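Local coordinates for protein homoserine kinase (Listeria monocytogenes, PDB 3HUL) that probably phosphorylates L-homoserine at the expense of ATP, giving O-phospho-L-homoserine on the pathway to threonine, at residues A[27-32]-A[56-61]; A[44-49]-A[74-79]; A[112-117]-A[129-134]; A[156-161]-A[261-266]; A[241-246]-A[252-257]. All coordinates share one frame; numbering follows the deposited sequence.

Interaction 1 of 5, residues A[27-32]-A[56-61]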
# COMPACT_ATOMS: atom_id res chain seq x y z
N LEU A 27 11.51 21.79 -8.54
CA LEU A 27 12.25 22.78 -9.34
C LEU A 27 11.89 22.41 -10.77
O LEU A 27 11.63 21.24 -11.04
CB LEU A 27 13.75 22.68 -9.13
CG LEU A 27 14.35 23.15 -7.80
CD1 LEU A 27 15.83 22.74 -7.77
CD2 LEU A 27 14.17 24.68 -7.55
N TYR A 28 11.85 23.41 -11.65
CA TYR A 28 11.25 23.22 -12.97
C TYR A 28 12.04 23.76 -14.14
O TYR A 28 12.73 24.76 -14.03
CB TYR A 28 9.82 23.77 -13.04
CG TYR A 28 8.97 23.30 -11.89
CD1 TYR A 28 8.42 22.01 -11.88
CD2 TYR A 28 8.75 24.12 -10.79
CE1 TYR A 28 7.66 21.57 -10.84
CE2 TYR A 28 8.00 23.69 -9.72
CZ TYR A 28 7.46 22.41 -9.76
OH TYR A 28 6.71 21.97 -8.71
N LEU A 29 11.93 23.03 -15.24
CA LEU A 29 12.31 23.48 -16.55
C LEU A 29 10.98 23.78 -17.19
O LEU A 29 10.11 22.90 -17.28
CB LEU A 29 13.09 22.38 -17.29
CG LEU A 29 13.46 22.45 -18.79
CD1 LEU A 29 13.32 23.81 -19.40
CD2 LEU A 29 14.85 21.90 -19.03
N THR A 30 10.81 25.05 -17.57
CA THR A 30 9.61 25.54 -18.23
C THR A 30 9.89 26.08 -19.64
O THR A 30 10.66 27.03 -19.82
CB THR A 30 8.90 26.64 -17.40
OG1 THR A 30 8.68 26.18 -16.06
CG2 THR A 30 7.55 26.99 -18.04
N LEU A 31 9.23 25.48 -20.63
CA LEU A 31 9.28 25.96 -22.01
C LEU A 31 7.99 26.65 -22.41
O LEU A 31 6.90 26.14 -22.14
CB LEU A 31 9.52 24.82 -22.99
CG LEU A 31 10.87 24.13 -22.96
CD1 LEU A 31 10.80 22.87 -23.81
CD2 LEU A 31 11.97 25.06 -23.43
N ASP A 32 8.13 27.79 -23.08
CA ASP A 32 7.01 28.55 -23.65
C ASP A 32 7.20 28.56 -25.17
O ASP A 32 8.09 29.23 -25.68
CB ASP A 32 7.03 29.97 -23.04
CG ASP A 32 5.81 30.82 -23.42
OD1 ASP A 32 5.55 31.82 -22.71
OD2 ASP A 32 5.12 30.52 -24.42
N ASN A 56 21.05 22.81 -28.71
CA ASN A 56 20.45 22.61 -27.41
C ASN A 56 19.82 21.22 -27.32
O ASN A 56 19.14 20.77 -28.26
CB ASN A 56 19.39 23.67 -27.09
CG ASN A 56 18.88 23.56 -25.67
OD1 ASN A 56 18.23 22.57 -25.32
ND2 ASN A 56 19.19 24.55 -24.85
N VAL A 57 20.09 20.56 -26.19
CA VAL A 57 19.63 19.19 -25.92
C VAL A 57 18.13 18.98 -26.24
O VAL A 57 17.75 18.01 -26.91
CB VAL A 57 20.01 18.80 -24.45
CG1 VAL A 57 19.21 17.62 -23.95
CG2 VAL A 57 21.52 18.52 -24.35
N ILE A 58 17.30 19.91 -25.76
CA ILE A 58 15.85 19.88 -25.99
C ILE A 58 15.51 19.75 -27.46
O ILE A 58 14.76 18.86 -27.86
CB ILE A 58 15.18 21.17 -25.42
CG1 ILE A 58 15.56 21.36 -23.94
CG2 ILE A 58 13.68 21.13 -25.63
CD1 ILE A 58 15.18 22.65 -23.36
N ILE A 59 16.11 20.61 -28.28
CA ILE A 59 15.85 20.61 -29.73
C ILE A 59 16.41 19.38 -30.45
O ILE A 59 15.69 18.75 -31.25
CB ILE A 59 16.31 21.96 -30.38
CG1 ILE A 59 15.63 23.13 -29.66
CG2 ILE A 59 15.96 21.99 -31.88
CD1 ILE A 59 16.30 24.49 -29.84
N GLU A 60 17.65 18.98 -30.15
CA GLU A 60 18.23 17.75 -30.74
C GLU A 60 17.39 16.55 -30.38
O GLU A 60 17.19 15.64 -31.22
CB GLU A 60 19.68 17.47 -30.27
CG GLU A 60 20.69 18.61 -30.44
CD GLU A 60 22.15 18.13 -30.33
OE1 GLU A 60 22.55 17.63 -29.25
OE2 GLU A 60 22.90 18.26 -31.33
N THR A 61 16.91 16.51 -29.13
CA THR A 61 16.06 15.40 -28.71
C THR A 61 14.78 15.47 -29.54
O THR A 61 14.35 14.48 -30.10
CB THR A 61 15.68 15.44 -27.18
OG1 THR A 61 16.85 15.51 -26.36
CG2 THR A 61 14.87 14.23 -26.82
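Apolar packing alone joins Leu-31 and Leu-29, on the strand, to Ile-58 in the first turn of the helix; no hydrogen bond crosses between the two segments. Leu-31 and Ile-58 reach toward each other tip to tip, each offering two methyl groups. CD1 of Leu-31 lies 3.8 Å from CG2 of Ile-58, while CD2 of Leu-31 is 4.0 Å from CD1 of the same isoleucine. Ile-58 can use both branches because CG1 stands anti to its carbonyl carbon (chi1 -54°) and CG2 anti to its backbone N. Leu-29 adds a looser touch, with CD2 4.4 Å from Ile-58 CD1. All three residues are buried, and Met-76 of the neighbouring strand touches each of them. The contact is part of the core of the GHMP kinase N-terminal domain, in which helices pack on one face of a mixed sheet; helix 88-103 also lies against it, with Ala-95 on Leu-31 and Ala-92 on Ile-58.

Polar interactions stay within 56-61 and shape the start of the helix. Asn-56 is the N-cap: its OD1 accepts from Ile-58 N at 2.9 Å, the donor lying in the carbonyl plane, and its ND2 donates to Pro-51 O. Val-57 O is gripped twice by Thr-61, one turn further on, by the backbone N at 2.8 Å and by OG1 at 2.7 Å, the hydroxyl coming from above the carbonyl plane.

Interaction 2 of 5, residues A[44-49]-A[74-79]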
# COMPACT_ATOMS: atom_id res chain seq x y z
N HIS A 44 16.80 32.40 -23.40
CA HIS A 44 17.05 32.04 -22.01
C HIS A 44 18.23 32.80 -21.45
O HIS A 44 19.07 33.29 -22.21
CB HIS A 44 17.28 30.53 -21.85
CG HIS A 44 18.64 30.05 -22.28
ND1 HIS A 44 19.78 30.27 -21.55
CD2 HIS A 44 19.01 29.29 -23.35
CE1 HIS A 44 20.81 29.70 -22.15
NE2 HIS A 44 20.37 29.10 -23.24
N ASN A 45 18.30 32.87 -20.13
CA ASN A 45 19.46 33.42 -19.42
C ASN A 45 20.05 32.43 -18.40
O ASN A 45 20.41 32.82 -17.29
CB ASN A 45 19.10 34.78 -18.77
CG ASN A 45 17.76 34.75 -18.02
OD1 ASN A 45 16.78 34.14 -18.46
ND2 ASN A 45 17.70 35.44 -16.89
N ILE A 46 20.16 31.16 -18.78
CA ILE A 46 20.64 30.10 -17.86
C ILE A 46 22.16 30.16 -17.65
O ILE A 46 22.67 29.68 -16.62
CB ILE A 46 20.17 28.67 -18.29
CG1 ILE A 46 18.64 28.56 -18.20
CG2 ILE A 46 20.82 27.57 -17.43
CD1 ILE A 46 18.08 27.35 -18.93
N GLY A 47 22.88 30.74 -18.61
CA GLY A 47 24.33 30.87 -18.51
C GLY A 47 25.03 29.61 -18.97
O GLY A 47 24.42 28.76 -19.63
N GLY A 48 26.31 29.50 -18.65
CA GLY A 48 27.11 28.35 -19.04
C GLY A 48 27.14 28.17 -20.55
O GLY A 48 26.88 29.12 -21.31
N GLY A 49 27.45 26.96 -20.98
CA GLY A 49 27.48 26.68 -22.41
C GLY A 49 26.19 26.08 -22.90
O GLY A 49 26.22 25.16 -23.73
N LEU A 74 11.31 29.72 -28.94
CA LEU A 74 10.86 29.22 -27.62
C LEU A 74 11.46 30.09 -26.55
O LEU A 74 12.47 30.73 -26.77
CB LEU A 74 11.30 27.76 -27.38
CG LEU A 74 11.03 26.75 -28.49
CD1 LEU A 74 12.28 26.52 -29.31
CD2 LEU A 74 10.56 25.43 -27.94
N VAL A 75 10.80 30.12 -25.39
CA VAL A 75 11.31 30.80 -24.21
C VAL A 75 11.43 29.77 -23.09
O VAL A 75 10.50 28.99 -22.86
CB VAL A 75 10.37 31.95 -23.75
CG1 VAL A 75 11.03 32.81 -22.66
CG2 VAL A 75 9.91 32.81 -24.94
N MET A 76 12.57 29.79 -22.39
CA MET A 76 12.94 28.78 -21.39
C MET A 76 13.19 29.43 -20.04
O MET A 76 14.03 30.32 -19.92
CB MET A 76 14.21 28.03 -21.82
CG MET A 76 14.20 26.52 -21.53
SD MET A 76 15.71 25.76 -20.87
CE MET A 76 16.86 25.90 -22.21
N THR A 77 12.45 28.98 -19.02
CA THR A 77 12.75 29.28 -17.62
C THR A 77 13.22 27.96 -17.01
O THR A 77 12.63 26.91 -17.26
CB THR A 77 11.49 29.80 -16.87
OG1 THR A 77 11.16 31.11 -17.34
CG2 THR A 77 11.71 29.89 -15.37
N CYS A 78 14.29 28.01 -16.23
CA CYS A 78 14.80 26.80 -15.59
C CYS A 78 15.55 27.16 -14.34
O CYS A 78 16.60 27.79 -14.39
CB CYS A 78 15.70 26.00 -16.53
SG CYS A 78 16.11 24.34 -15.89
N ASP A 79 14.99 26.74 -13.20
CA ASP A 79 15.66 26.92 -11.91
C ASP A 79 16.24 25.61 -11.37
O ASP A 79 16.58 25.51 -10.19
CB ASP A 79 14.77 27.69 -10.90
CG ASP A 79 13.54 26.91 -10.43
OD1 ASP A 79 13.03 26.01 -11.15
OD2 ASP A 79 13.06 27.22 -9.31
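Met-76 meets His-44 at its first side-chain atom: CB lies 4.0 Å from CB of the histidine, and the two side chains run side by side in the same direction. The methionine then bends at chi2 (-137°) and again at chi3 (-67°), which turns its thioether toward Ile-46. SD is 3.5 Å from Ile-46 CD1, the isoleucine crossing the methionine at about a right angle. At the tip, CE has two neighbours, 3.8 Å from Ile-46 CD1 and 4.2 Å from CD2 of the His-44 ring, which it approaches obliquely.

Met-76 belongs to strand 72-78 of the N-terminal domain's mixed sheet, and the loop lying against it follows strand 41-43, which pairs with that strand in parallel. The loop leaves the sheet but still lies against Met-76 and Cys-78 near the end of strand 72-78. Ile-46 CD1 also meets Cys-78, 3.6 Å from its CB, and the same isoleucine touches Pro-82 in the predicted ATP-binding stretch.

Both ring nitrogens of His-44 are engaged, which should limit rotation of the imidazole. ND1 accepts from Ile-46 N at 2.9 Å in a nearly straight bond (168° at the hydrogen), with the donor close to the ring plane; NE2 is hydrogen-bonded to Ile-50 O. The His-52 ring stacks on that of His-44.

Interaction 3 of 5, residues A[112-117]-A[129-134]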
# COMPACT_ATOMS: atom_id res chain seq x y z
N GLU A 112 5.79 5.09 -23.21
CA GLU A 112 6.70 5.22 -24.37
C GLU A 112 7.68 6.36 -24.14
O GLU A 112 8.85 6.24 -24.46
CB GLU A 112 5.93 5.44 -25.70
CG GLU A 112 5.26 4.17 -26.26
CD GLU A 112 4.38 4.48 -27.50
OE1 GLU A 112 4.92 4.40 -28.63
OE2 GLU A 112 3.18 4.83 -27.33
N LYS A 113 7.19 7.45 -23.57
CA LYS A 113 8.03 8.59 -23.25
C LYS A 113 9.16 8.22 -22.29
O LYS A 113 10.29 8.72 -22.43
CB LYS A 113 7.22 9.72 -22.65
CG LYS A 113 6.26 10.39 -23.62
CD LYS A 113 5.41 11.45 -22.89
CE LYS A 113 4.18 11.82 -23.72
NZ LYS A 113 3.36 12.84 -23.00
N VAL A 114 8.85 7.37 -21.30
CA VAL A 114 9.83 6.90 -20.34
C VAL A 114 10.80 6.02 -21.09
O VAL A 114 12.02 6.23 -20.98
CB VAL A 114 9.23 6.12 -19.10
CG1 VAL A 114 10.34 5.47 -18.28
CG2 VAL A 114 8.41 7.05 -18.21
N ARG A 115 10.27 5.05 -21.85
CA ARG A 115 11.15 4.16 -22.59
C ARG A 115 12.14 4.96 -23.42
O ARG A 115 13.34 4.63 -23.44
CB ARG A 115 10.40 3.17 -23.51
CG ARG A 115 11.41 2.31 -24.31
CD ARG A 115 10.95 1.77 -25.66
NE ARG A 115 10.31 2.72 -26.59
CZ ARG A 115 10.93 3.38 -27.58
NH1 ARG A 115 12.24 3.29 -27.78
NH2 ARG A 115 10.21 4.15 -28.37
N ILE A 116 11.65 6.02 -24.06
CA ILE A 116 12.45 6.80 -25.01
C ILE A 116 13.50 7.62 -24.29
O ILE A 116 14.65 7.68 -24.72
CB ILE A 116 11.55 7.72 -25.89
CG1 ILE A 116 10.72 6.88 -26.89
CG2 ILE A 116 12.39 8.81 -26.59
CD1 ILE A 116 9.54 7.62 -27.51
N ALA A 117 13.08 8.25 -23.20
CA ALA A 117 14.01 9.07 -22.41
C ALA A 117 15.11 8.23 -21.76
O ALA A 117 16.26 8.67 -21.66
CB ALA A 117 13.24 9.89 -21.35
N PRO A 129 10.75 9.34 -13.08
CA PRO A 129 10.05 10.31 -12.22
C PRO A 129 9.83 11.69 -12.89
O PRO A 129 8.85 12.36 -12.56
CB PRO A 129 10.95 10.42 -10.96
CG PRO A 129 12.21 9.75 -11.29
CD PRO A 129 12.02 8.87 -12.49
N ALA A 130 10.69 12.10 -13.83
CA ALA A 130 10.44 13.36 -14.56
C ALA A 130 9.14 13.26 -15.37
O ALA A 130 8.38 14.21 -15.44
CB ALA A 130 11.63 13.74 -15.47
N VAL A 131 8.88 12.10 -15.95
CA VAL A 131 7.63 11.88 -16.66
C VAL A 131 6.45 11.55 -15.73
O VAL A 131 5.36 12.04 -15.93
CB VAL A 131 7.77 10.75 -17.69
CG1 VAL A 131 6.41 10.48 -18.41
CG2 VAL A 131 8.84 11.10 -18.70
N LEU A 132 6.67 10.73 -14.71
CA LEU A 132 5.55 10.10 -13.99
C LEU A 132 5.21 10.82 -12.71
O LEU A 132 4.10 10.74 -12.21
CB LEU A 132 5.89 8.66 -13.69
CG LEU A 132 6.20 7.89 -14.98
CD1 LEU A 132 6.62 6.51 -14.60
CD2 LEU A 132 4.97 7.89 -15.94
N GLY A 133 6.20 11.56 -12.20
CA GLY A 133 6.03 12.31 -10.97
C GLY A 133 6.31 11.39 -9.79
O GLY A 133 6.34 10.17 -9.91
N ASN A 134 6.52 12.02 -8.65
CA ASN A 134 6.70 11.34 -7.39
C ASN A 134 7.92 10.41 -7.36
O ASN A 134 8.98 10.75 -7.87
CB ASN A 134 5.39 10.61 -7.01
CG ASN A 134 5.04 10.83 -5.58
OD1 ASN A 134 5.88 10.62 -4.69
ND2 ASN A 134 3.81 11.26 -5.33
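Val-114 and Val-131 mark the closest approach of two helical segments, their CA atoms 6.6 Å apart. Residues 112-117 are helical throughout, whereas 129-134 holds the final turn of helix 127-132 and the exit from it. Gly-133 leaves helical geometry with a positive phi of 85°, although its N still donates to Pro-129 O at 2.8 Å.

The side chains meet through one methyl above all. Val-114 stands with CG1 anti to its backbone N (chi1 171°), an orientation that directs CG2 at the opposing helix. There CG2 lies 3.8 Å from Val-131 CB and 4.0 and 4.1 Å from that residue's CG1 and CG2, so that it abuts the branch point and both arms of the valine. The two valines cross obliquely. The same methyl also meets Leu-132, 4.0 Å from CG and 4.1 Å from CD1; the CB bond of this leucine does not point at the other helix, but the end of its side chain comes nearer to Val-114. Tyr-147 of strand 144-150 touches both Val-114 and Leu-132.

Lys-113 contributes only its base, CB being 4.4 Å from Val-131 CG1. Its extended chain leads away to Glu-98 on helix 88-103, where NZ makes a salt bridge. This is helix-against-helix packing within the helical layer of the GHMP kinase N-terminal domain, with helix 127-132 lying between helix 110-121 and the sheet residues Val-7 and Thr-10.

Interaction 4 of 5, residues A[156-161]-A[261-266]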
# COMPACT_ATOMS: atom_id res chain seq x y z
N ALA A 156 10.03 16.52 3.39
CA ALA A 156 10.59 17.65 2.69
C ALA A 156 12.10 17.47 2.46
O ALA A 156 12.74 16.64 3.09
CB ALA A 156 10.31 18.95 3.44
N LEU A 157 12.64 18.20 1.51
CA LEU A 157 14.07 18.07 1.24
C LEU A 157 14.81 19.40 1.38
O LEU A 157 14.33 20.44 0.92
CB LEU A 157 14.30 17.47 -0.14
CG LEU A 157 13.88 16.01 -0.32
CD1 LEU A 157 12.40 15.95 -0.78
CD2 LEU A 157 14.78 15.35 -1.31
N ILE A 158 15.97 19.36 2.02
CA ILE A 158 16.82 20.53 2.05
C ILE A 158 18.02 20.26 1.16
O ILE A 158 18.79 19.34 1.41
CB ILE A 158 17.26 20.90 3.48
CG1 ILE A 158 16.10 21.55 4.25
CG2 ILE A 158 18.42 21.85 3.44
CD1 ILE A 158 15.22 20.57 4.98
N ALA A 159 18.16 21.07 0.13
CA ALA A 159 19.20 20.88 -0.87
C ALA A 159 20.35 21.87 -0.63
O ALA A 159 20.14 23.09 -0.60
CB ALA A 159 18.62 21.09 -2.25
N PHE A 160 21.55 21.33 -0.48
CA PHE A 160 22.75 22.16 -0.56
C PHE A 160 23.18 22.17 -2.00
O PHE A 160 23.75 21.19 -2.50
CB PHE A 160 23.88 21.56 0.25
CG PHE A 160 23.73 21.72 1.73
CD1 PHE A 160 24.42 22.72 2.39
CD2 PHE A 160 22.95 20.82 2.47
CE1 PHE A 160 24.33 22.84 3.77
CE2 PHE A 160 22.84 20.94 3.84
CZ PHE A 160 23.53 21.96 4.50
N ILE A 161 22.92 23.28 -2.68
CA ILE A 161 23.28 23.39 -4.08
C ILE A 161 24.56 24.25 -4.24
O ILE A 161 24.50 25.48 -4.13
CB ILE A 161 22.11 23.98 -4.86
CG1 ILE A 161 20.90 23.05 -4.74
CG2 ILE A 161 22.51 24.26 -6.33
CD1 ILE A 161 19.63 23.67 -5.17
N ASN A 261 11.34 24.11 7.62
CA ASN A 261 11.74 25.53 7.77
C ASN A 261 12.87 25.71 8.79
O ASN A 261 13.86 26.41 8.52
CB ASN A 261 10.51 26.38 8.19
CG ASN A 261 9.50 26.52 7.07
OD1 ASN A 261 9.73 26.06 5.95
ND2 ASN A 261 8.37 27.15 7.36
N LYS A 262 12.72 25.05 9.93
CA LYS A 262 13.65 25.18 11.02
C LYS A 262 14.98 24.46 10.65
O LYS A 262 16.06 24.91 11.06
CB LYS A 262 13.02 24.73 12.36
CG LYS A 262 13.17 23.27 12.75
N LEU A 263 14.88 23.38 9.85
CA LEU A 263 16.08 22.71 9.32
C LEU A 263 16.82 23.54 8.30
O LEU A 263 18.04 23.53 8.29
CB LEU A 263 15.76 21.35 8.70
CG LEU A 263 16.12 20.16 9.59
CD1 LEU A 263 15.71 18.87 8.92
CD2 LEU A 263 17.63 20.17 9.85
N GLN A 264 16.10 24.23 7.42
CA GLN A 264 16.75 25.12 6.48
C GLN A 264 17.61 26.13 7.25
O GLN A 264 18.82 26.16 7.09
CB GLN A 264 15.73 25.85 5.61
CG GLN A 264 16.37 26.75 4.52
CD GLN A 264 15.33 27.36 3.56
OE1 GLN A 264 14.33 27.90 4.00
NE2 GLN A 264 15.58 27.26 2.26
N THR A 265 16.95 26.90 8.11
CA THR A 265 17.56 27.92 8.97
C THR A 265 18.78 27.39 9.71
O THR A 265 19.86 27.93 9.60
CB THR A 265 16.50 28.53 9.95
OG1 THR A 265 15.45 29.06 9.15
CG2 THR A 265 17.08 29.67 10.84
N SER A 266 18.58 26.28 10.41
CA SER A 266 19.65 25.59 11.11
C SER A 266 20.86 25.19 10.22
O SER A 266 22.03 25.34 10.63
CB SER A 266 19.04 24.36 11.73
OG SER A 266 19.88 23.83 12.71
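Ile-158 holds CG1 anti to its carbonyl carbon (chi1 -75°), and a chi2 of 89° then swings CD1 toward the helix, against Leu-263. CD1 ends 3.8 Å from Leu-263 CB, so the strand residue touches the root of the leucine, and the two side chains cross at about a right angle. Further back along the isoleucine, CG1 lies 4.2 Å from Gln-264 N, a van der Waals approach to the helix backbone where the CA atoms of Ile-158 and Gln-264 are 6.4 Å apart.

Strand 156-161 is an inner strand of the four-stranded antiparallel sheet in the C-terminal part of this GHMP kinase, and helix 260-268 packs across one face of that sheet. Leu-267, one turn beyond Leu-263, also covers Ile-158, while Leu-263 itself reaches Ala-255 on the adjoining strand. At the border of this apolar patch Gln-264 turns its amide to strand 275-280, NE2 donating to Val-276 O.

Within the helix, Asn-261 O accepts from Thr-265 twice: N and OG1 are each 3.2 Å from that oxygen and approach it from opposite faces of the carbonyl plane.

Interaction 5 of 5, residues A[241-246]-A[252-257]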
# COMPACT_ATOMS: atom_id res chain seq x y z
N ALA A 241 18.08 11.49 6.92
CA ALA A 241 19.25 11.14 6.14
C ALA A 241 19.77 12.38 5.40
O ALA A 241 19.02 13.31 5.14
CB ALA A 241 18.88 10.06 5.12
N ALA A 242 21.05 12.35 5.05
CA ALA A 242 21.65 13.32 4.15
C ALA A 242 22.47 12.50 3.14
O ALA A 242 23.26 11.64 3.54
CB ALA A 242 22.55 14.33 4.92
N CYS A 243 22.23 12.75 1.85
CA CYS A 243 22.86 11.99 0.79
C CYS A 243 23.26 12.90 -0.35
O CYS A 243 22.60 13.93 -0.60
CB CYS A 243 21.86 10.99 0.20
SG CYS A 243 21.11 9.99 1.45
N LEU A 244 24.29 12.50 -1.07
CA LEU A 244 24.45 13.03 -2.42
C LEU A 244 23.18 12.79 -3.25
O LEU A 244 22.53 11.73 -3.14
CB LEU A 244 25.67 12.44 -3.11
CG LEU A 244 26.99 12.89 -2.51
CD1 LEU A 244 28.12 12.02 -3.10
CD2 LEU A 244 27.23 14.38 -2.77
N SER A 245 22.81 13.80 -4.02
CA SER A 245 21.78 13.70 -5.04
C SER A 245 22.40 13.14 -6.32
O SER A 245 23.27 13.78 -6.92
CB SER A 245 21.18 15.07 -5.29
OG SER A 245 20.06 14.99 -6.14
N GLY A 246 21.99 11.94 -6.73
CA GLY A 246 22.53 11.29 -7.93
C GLY A 246 24.04 11.19 -7.84
O GLY A 246 24.56 10.65 -6.89
N LEU A 252 21.34 16.29 -0.48
CA LEU A 252 19.97 16.40 -0.01
C LEU A 252 19.83 15.87 1.40
O LEU A 252 20.38 14.83 1.76
CB LEU A 252 18.99 15.67 -0.94
CG LEU A 252 18.87 16.18 -2.37
CD1 LEU A 252 18.18 15.14 -3.24
CD2 LEU A 252 18.14 17.54 -2.47
N VAL A 253 19.06 16.62 2.20
CA VAL A 253 18.72 16.21 3.54
C VAL A 253 17.25 15.83 3.47
O VAL A 253 16.43 16.60 3.00
CB VAL A 253 18.93 17.37 4.56
CG1 VAL A 253 18.37 17.02 5.96
CG2 VAL A 253 20.43 17.78 4.65
N PHE A 254 16.92 14.63 3.92
CA PHE A 254 15.52 14.20 3.92
C PHE A 254 14.97 14.38 5.35
O PHE A 254 15.59 13.93 6.29
CB PHE A 254 15.41 12.73 3.46
CG PHE A 254 15.81 12.50 1.99
CD1 PHE A 254 14.84 12.29 1.01
CD2 PHE A 254 17.16 12.47 1.62
CE1 PHE A 254 15.21 12.10 -0.35
CE2 PHE A 254 17.55 12.26 0.28
CZ PHE A 254 16.56 12.08 -0.72
N ALA A 255 13.81 15.01 5.50
CA ALA A 255 13.30 15.35 6.84
C ALA A 255 11.79 15.39 6.92
O ALA A 255 11.14 15.71 5.94
CB ALA A 255 13.86 16.73 7.27
N PRO A 256 11.23 15.10 8.10
CA PRO A 256 9.79 15.29 8.30
C PRO A 256 9.40 16.70 7.83
O PRO A 256 10.19 17.67 8.00
CB PRO A 256 9.65 15.21 9.81
CG PRO A 256 10.77 14.35 10.26
CD PRO A 256 11.90 14.63 9.32
N ARG A 257 8.22 16.82 7.25
CA ARG A 257 7.77 18.11 6.76
C ARG A 257 7.68 19.21 7.81
O ARG A 257 7.93 20.36 7.50
CB ARG A 257 6.45 18.04 6.02
CG ARG A 257 6.61 18.39 4.56
CD ARG A 257 5.40 19.11 4.02
NE ARG A 257 4.65 18.21 3.15
CZ ARG A 257 3.76 18.62 2.24
NH1 ARG A 257 3.50 19.91 2.10
NH2 ARG A 257 3.14 17.72 1.48
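The beta hairpin of strands 241-244 and 251-255 forms one side of the antiparallel sheet in the C-terminal part of this GHMP kinase, and Ser-245, just past the first strand, lies beside Leu-86 of the predicted ATP-binding stretch. The strands are antiparallel, their N-to-C directions 152° apart. Cys-243 and Leu-252 are a hydrogen-bonded pair, with Cys-243 N to Leu-252 O at 2.8 Å and Leu-252 N to Cys-243 O at 2.7 Å. In the second hydrogen-bonded pair, Phe-254 N donates to Ala-241 O at 2.8 Å. Between them, Ala-242 and Val-253 form the non-hydrogen-bonded pair, and their side chains meet at CB and CG2, 4.1 Å apart.

Opposite that pair, on the face bearing Cys-243 and Phe-254, the cysteine sulfur approaches the aromatic ring obliquely, SG lying 4.4 Å from CE2. Leu-252 shares this face and extends beyond the strand end to Ser-245: its CD1 is 3.5 Å from OG and 3.6 Å from CB of the serine. The hydroxyl itself is hydrogen-bonded to Thr-11 OG1 and Gly-85 O, so the leucine methyl packs on a serine already held by polar partners.

Helix 227-235 covers Ala-242 and Val-253 through Ile-230, with Leu-267 of helix 260-268 also on Val-253, while Leu-157 of strand 156-161 lies against Leu-252 and Phe-254.

From the N terminus, interaction 1 closes the first loop by bringing helix 57-65 back onto strand 27-36. Interaction 2 crosses it: segment 44-49 lies within that loop, and its partner 74-79 follows the helix. The two join through neighbouring strands, Thr-30 N lying 2.6 Å from Thr-77 O in a probable hydrogen bond. Interaction 3 comes next in series, a short closure between two helices of the same N-terminal domain. Interaction 4 then spans about a hundred residues, and the hairpin of interaction 5 falls within that span. These last two share the C-terminal sheet, where Ile-158 O and Val-253 N probably bond, 2.8 Å apart; interactions 1 and 5 lie on opposite sides of the chain's centre.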